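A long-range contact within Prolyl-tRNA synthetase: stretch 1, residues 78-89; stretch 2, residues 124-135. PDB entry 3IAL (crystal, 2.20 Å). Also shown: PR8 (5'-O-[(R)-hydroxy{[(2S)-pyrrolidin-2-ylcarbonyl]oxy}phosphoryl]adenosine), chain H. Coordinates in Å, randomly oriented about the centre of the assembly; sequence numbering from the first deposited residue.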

# COMPACT_ATOMS: atom_id res chain seq x y z
N LEU B 78 -4.51 6.45 -7.00
CA LEU B 78 -5.29 6.69 -5.78
C LEU B 78 -6.18 7.92 -5.90
O LEU B 78 -5.70 9.03 -6.21
CB LEU B 78 -4.39 6.81 -4.55
CG LEU B 78 -5.12 6.94 -3.20
CD1 LEU B 78 -5.99 5.72 -2.93
CD2 LEU B 78 -4.14 7.13 -2.05
N PHE B 79 -7.47 7.71 -5.64
CA PHE B 79 -8.47 8.76 -5.58
C PHE B 79 -8.66 9.19 -4.13
O PHE B 79 -8.35 8.42 -3.22
CB PHE B 79 -9.81 8.27 -6.15
CG PHE B 79 -10.00 8.58 -7.61
CD1 PHE B 79 -9.23 7.95 -8.57
CD2 PHE B 79 -10.95 9.50 -8.01
CE1 PHE B 79 -9.40 8.24 -9.92
CE2 PHE B 79 -11.13 9.79 -9.35
CZ PHE B 79 -10.35 9.16 -10.31
N PRO B 80 -9.19 10.42 -3.91
CA PRO B 80 -9.64 10.86 -2.60
C PRO B 80 -10.74 9.99 -2.03
O PRO B 80 -11.47 9.34 -2.77
CB PRO B 80 -10.19 12.26 -2.87
CG PRO B 80 -9.50 12.72 -4.08
CD PRO B 80 -9.32 11.49 -4.91
N THR B 81 -10.86 10.00 -0.71
CA THR B 81 -11.86 9.22 0.01
C THR B 81 -13.23 9.86 -0.11
O THR B 81 -14.26 9.17 -0.05
CB THR B 81 -11.49 9.14 1.50
OG1 THR B 81 -10.18 8.58 1.63
CG2 THR B 81 -12.49 8.30 2.29
N VAL B 82 -13.25 11.17 -0.27
CA VAL B 82 -14.50 11.93 -0.24
C VAL B 82 -15.05 12.11 -1.66
O VAL B 82 -14.30 12.41 -2.58
CB VAL B 82 -14.32 13.29 0.46
CG1 VAL B 82 -14.31 13.11 1.99
CG2 VAL B 82 -13.03 14.00 -0.02
N ILE B 83 -16.36 11.89 -1.81
CA ILE B 83 -17.03 12.06 -3.08
C ILE B 83 -18.10 13.13 -2.91
O ILE B 83 -18.93 13.02 -2.02
CB ILE B 83 -17.71 10.76 -3.57
CG1 ILE B 83 -16.71 9.61 -3.65
CG2 ILE B 83 -18.34 10.96 -4.95
CD1 ILE B 83 -17.31 8.31 -4.14
N PRO B 84 -18.08 14.18 -3.75
CA PRO B 84 -19.10 15.22 -3.61
C PRO B 84 -20.50 14.69 -3.93
O PRO B 84 -20.64 13.84 -4.81
CB PRO B 84 -18.66 16.30 -4.61
CG PRO B 84 -17.82 15.58 -5.60
CD PRO B 84 -17.19 14.43 -4.89
N GLU B 85 -21.50 15.17 -3.21
CA GLU B 85 -22.88 14.68 -3.35
C GLU B 85 -23.40 14.69 -4.80
O GLU B 85 -24.08 13.77 -5.21
CB GLU B 85 -23.85 15.48 -2.47
CG GLU B 85 -25.26 14.91 -2.47
CD GLU B 85 -26.14 15.47 -1.37
OE1 GLU B 85 -26.11 16.69 -1.13
OE2 GLU B 85 -26.87 14.67 -0.73
N SER B 86 -23.06 15.73 -5.56
CA SER B 86 -23.51 15.85 -6.94
C SER B 86 -22.96 14.74 -7.86
O SER B 86 -23.64 14.32 -8.80
CB SER B 86 -23.17 17.22 -7.50
OG SER B 86 -21.80 17.51 -7.31
N PHE B 87 -21.73 14.29 -7.60
CA PHE B 87 -21.17 13.13 -8.31
C PHE B 87 -21.99 11.87 -8.03
O PHE B 87 -22.44 11.17 -8.94
CB PHE B 87 -19.72 12.87 -7.87
CG PHE B 87 -18.69 13.68 -8.61
CD1 PHE B 87 -19.01 14.85 -9.29
CD2 PHE B 87 -17.36 13.27 -8.59
CE1 PHE B 87 -18.05 15.57 -9.95
CE2 PHE B 87 -16.38 13.99 -9.26
CZ PHE B 87 -16.72 15.14 -9.93
N LEU B 88 -22.18 11.61 -6.74
CA LEU B 88 -22.74 10.35 -6.25
C LEU B 88 -24.19 10.13 -6.68
O LEU B 88 -24.62 8.99 -6.84
CB LEU B 88 -22.62 10.29 -4.73
CG LEU B 88 -22.83 8.96 -4.03
CD1 LEU B 88 -21.67 8.01 -4.30
CD2 LEU B 88 -23.01 9.19 -2.53
N LYS B 89 -24.92 11.23 -6.87
CA LYS B 89 -26.34 11.17 -7.24
C LYS B 89 -26.62 11.12 -8.76
O LYS B 89 -27.77 11.00 -9.17
CB LYS B 89 -27.09 12.37 -6.63
CG LYS B 89 -26.87 13.68 -7.38
CD LYS B 89 -27.52 14.86 -6.67
CE LYS B 89 -27.47 16.11 -7.54
NZ LYS B 89 -27.91 17.33 -6.81
N GLU B 124 -17.11 4.19 -8.40
CA GLU B 124 -17.58 4.43 -9.78
C GLU B 124 -17.85 5.91 -10.07
O GLU B 124 -17.33 6.45 -11.04
CB GLU B 124 -18.83 3.62 -10.12
CG GLU B 124 -18.56 2.14 -10.41
CD GLU B 124 -18.33 1.29 -9.17
OE1 GLU B 124 -18.53 1.79 -8.04
OE2 GLU B 124 -17.96 0.12 -9.33
N THR B 125 -18.66 6.55 -9.23
CA THR B 125 -19.15 7.90 -9.55
C THR B 125 -18.00 8.92 -9.61
O THR B 125 -18.00 9.81 -10.46
CB THR B 125 -20.24 8.37 -8.56
OG1 THR B 125 -19.75 8.34 -7.22
CG2 THR B 125 -21.48 7.48 -8.66
N ALA B 126 -17.02 8.74 -8.73
CA ALA B 126 -15.85 9.61 -8.67
C ALA B 126 -14.89 9.32 -9.82
O ALA B 126 -14.43 10.24 -10.49
CB ALA B 126 -15.13 9.43 -7.33
N ILE B 127 -14.62 8.05 -10.08
CA ILE B 127 -13.68 7.67 -11.12
C ILE B 127 -14.20 7.99 -12.52
O ILE B 127 -13.44 8.49 -13.35
CB ILE B 127 -13.28 6.18 -11.02
CG1 ILE B 127 -12.39 5.97 -9.79
CG2 ILE B 127 -12.53 5.74 -12.29
CD1 ILE B 127 -12.28 4.54 -9.35
N TYR B 128 -15.47 7.73 -12.79
CA TYR B 128 -16.02 7.96 -14.13
C TYR B 128 -16.23 9.46 -14.42
O TYR B 128 -16.14 9.87 -15.57
CB TYR B 128 -17.29 7.13 -14.37
CG TYR B 128 -17.10 5.64 -14.05
CD1 TYR B 128 -15.83 5.05 -14.07
CD2 TYR B 128 -18.19 4.84 -13.73
CE1 TYR B 128 -15.66 3.70 -13.77
CE2 TYR B 128 -18.03 3.49 -13.42
CZ TYR B 128 -16.76 2.93 -13.45
OH TYR B 128 -16.57 1.60 -13.14
N SER B 129 -16.44 10.27 -13.38
CA SER B 129 -16.41 11.72 -13.53
C SER B 129 -15.03 12.17 -14.03
O SER B 129 -14.93 13.10 -14.83
CB SER B 129 -16.74 12.44 -12.21
OG SER B 129 -18.05 12.11 -11.78
N MET B 130 -13.96 11.51 -13.56
CA MET B 130 -12.62 11.81 -14.07
C MET B 130 -12.33 11.16 -15.43
O MET B 130 -11.67 11.77 -16.25
CB MET B 130 -11.54 11.43 -13.05
CG MET B 130 -11.66 12.20 -11.72
SD MET B 130 -11.64 14.02 -11.87
CE MET B 130 -9.99 14.24 -12.57
N PHE B 131 -12.83 9.95 -15.67
CA PHE B 131 -12.71 9.34 -17.02
C PHE B 131 -13.26 10.26 -18.11
O PHE B 131 -12.74 10.31 -19.23
CB PHE B 131 -13.44 7.99 -17.09
CG PHE B 131 -12.68 6.83 -16.47
CD1 PHE B 131 -11.57 7.03 -15.64
CD2 PHE B 131 -13.11 5.52 -16.70
CE1 PHE B 131 -10.89 5.95 -15.07
CE2 PHE B 131 -12.43 4.44 -16.13
CZ PHE B 131 -11.31 4.65 -15.33
N SER B 132 -14.33 10.98 -17.78
CA SER B 132 -14.95 11.96 -18.68
C SER B 132 -13.96 13.01 -19.17
O SER B 132 -14.05 13.48 -20.30
CB SER B 132 -16.12 12.66 -17.98
OG SER B 132 -16.92 13.38 -18.91
N LYS B 133 -13.02 13.38 -18.31
CA LYS B 133 -11.97 14.33 -18.65
C LYS B 133 -10.78 13.66 -19.33
O LYS B 133 -10.21 14.21 -20.28
CB LYS B 133 -11.51 15.07 -17.39
CG LYS B 133 -12.65 15.77 -16.63
CD LYS B 133 -12.14 16.47 -15.38
CE LYS B 133 -13.28 17.13 -14.61
NZ LYS B 133 -14.26 16.11 -14.14
N TRP B 134 -10.40 12.47 -18.87
CA TRP B 134 -9.23 11.77 -19.42
C TRP B 134 -9.46 11.12 -20.79
O TRP B 134 -8.50 10.86 -21.53
CB TRP B 134 -8.74 10.71 -18.43
CG TRP B 134 -8.36 11.24 -17.07
CD1 TRP B 134 -8.02 12.53 -16.75
CD2 TRP B 134 -8.27 10.49 -15.86
NE1 TRP B 134 -7.73 12.62 -15.42
CE2 TRP B 134 -7.87 11.38 -14.84
CE3 TRP B 134 -8.47 9.14 -15.53
CZ2 TRP B 134 -7.67 10.98 -13.53
CZ3 TRP B 134 -8.28 8.74 -14.22
CH2 TRP B 134 -7.89 9.65 -13.24
N VAL B 135 -10.71 10.83 -21.11
CA VAL B 135 -11.06 10.13 -22.34
C VAL B 135 -11.70 11.10 -23.32
O VAL B 135 -12.83 11.53 -23.11
CB VAL B 135 -12.03 8.97 -22.06
CG1 VAL B 135 -12.43 8.28 -23.36
CG2 VAL B 135 -11.42 7.99 -21.07
C PR8 H . -18.05 -3.71 -6.54
N PR8 H . -17.22 -1.61 -7.39
O PR8 H . -18.22 -3.09 -5.50
P PR8 H . -18.83 -5.78 -5.40
N1 PR8 H . -17.17 -6.38 4.15
C2 PR8 H . -16.12 -6.96 3.56
N3 PR8 H . -16.06 -7.12 2.23
C4 PR8 H . -17.05 -6.71 1.44
C5 PR8 H . -18.16 -6.11 2.03
C6 PR8 H . -18.20 -5.95 3.41
N6 PR8 H . -19.26 -5.37 3.99
N7 PR8 H . -19.00 -5.79 1.05
C8 PR8 H . -18.45 -6.17 -0.10
N9 PR8 H . -17.26 -6.74 0.13
CA PR8 H . -17.44 -3.01 -7.76
CB PR8 H . -16.07 -3.62 -8.04
CD PR8 H . -15.85 -1.27 -7.75
CG PR8 H . -15.09 -2.57 -7.50
C1' PR8 H . -16.35 -7.28 -0.94
O10 PR8 H . -18.38 -5.02 -6.75
O1P PR8 H . -20.18 -5.36 -4.92
C2' PR8 H . -16.93 -8.55 -1.62
O2' PR8 H . -15.89 -9.51 -1.85
O2P PR8 H . -18.83 -7.34 -5.78
C3' PR8 H . -17.37 -8.03 -2.97
O3' PR8 H . -17.40 -9.09 -3.92
C4' PR8 H . -16.19 -7.12 -3.23
O4' PR8 H . -16.18 -6.32 -2.02
C5' PR8 H . -16.45 -6.30 -4.47
O5' PR8 H . -17.65 -5.57 -4.33

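Two segments distant in sequence can meet through packing without a hydrogen bond between them, and this contact in prolyl-tRNA synthetase is a clear example: no hydrogen bond crosses between the stretches, yet together they bury 514 Å² of surface. The principle is that a helix offers a run of side chains along one flank; here two aromatic rings from the partner, helped by aliphatic side chains, account for most of the area that the partner buries against it.

The apolar centre is Phe79, whose ring lies against the helix of residues 124-134. Over one face sits Ile127, its CG1 3.7 Å from the centroid of the Phe79 ring and only 10° off the ring normal, a CH-pi contact of nearly ideal alignment. Met130 approaches differently, at the ring edge, where its CG comes within 3.4 Å of Phe79 CE2. Farther along the helix, Trp134 CH2 reaches to 3.9 Å from Phe79 CZ at an oblique angle. Ala126 adds two further approaches: its CB lies 4.2 Å from Phe79 CD2, and its carbonyl O is 3.5 Å from Phe79 CE2. One ring thus touches residues spanning more than two helical turns.

Ala126 also links this cluster to the next layer. The strand packs on the same residue, with Ile83 CG1 4.0 Å from Ala126 CB. Ile83 adopts an extended chi2 (t), and it also packs against Thr125, with Ile83 CG2 3.7 Å and Ile83 CD1 3.9 Å from Thr125 OG1.

Beyond the strand, the short helix that follows Pro84, its N-cap residue, supplies the second aromatic ring. Phe87 repeats the theme of Phe79 in a more polar setting: Ser129 CB lies over a face of its ring, 3.7 Å from the centroid and 25° off the normal, so that a polar residue packs against the ring, its methylene making the CH-pi contact. The serine hydroxyl is engaged within its own helix, where Ser129 OG donates to Thr125 O at 2.7 Å. The hydrogen bond ties the serine side chain back to its own helix while both CB and OG lie against the Phe87 ring.

At the polar edge, Thr125 is covered by several partners without bonding to them. Phe87 O is 3.6 Å from Thr125 CB, and Leu88 CD1 is 3.5 Å from Thr125 OG1; although the CA-to-CB bond of Leu88 points away, the end of its side chain comes nearer. Next to this threonine, Glu124 points its CA-to-CB bond away from the contact, and its OE2 lies 2.7 Å from N of the bound prolyl-adenylate PR8.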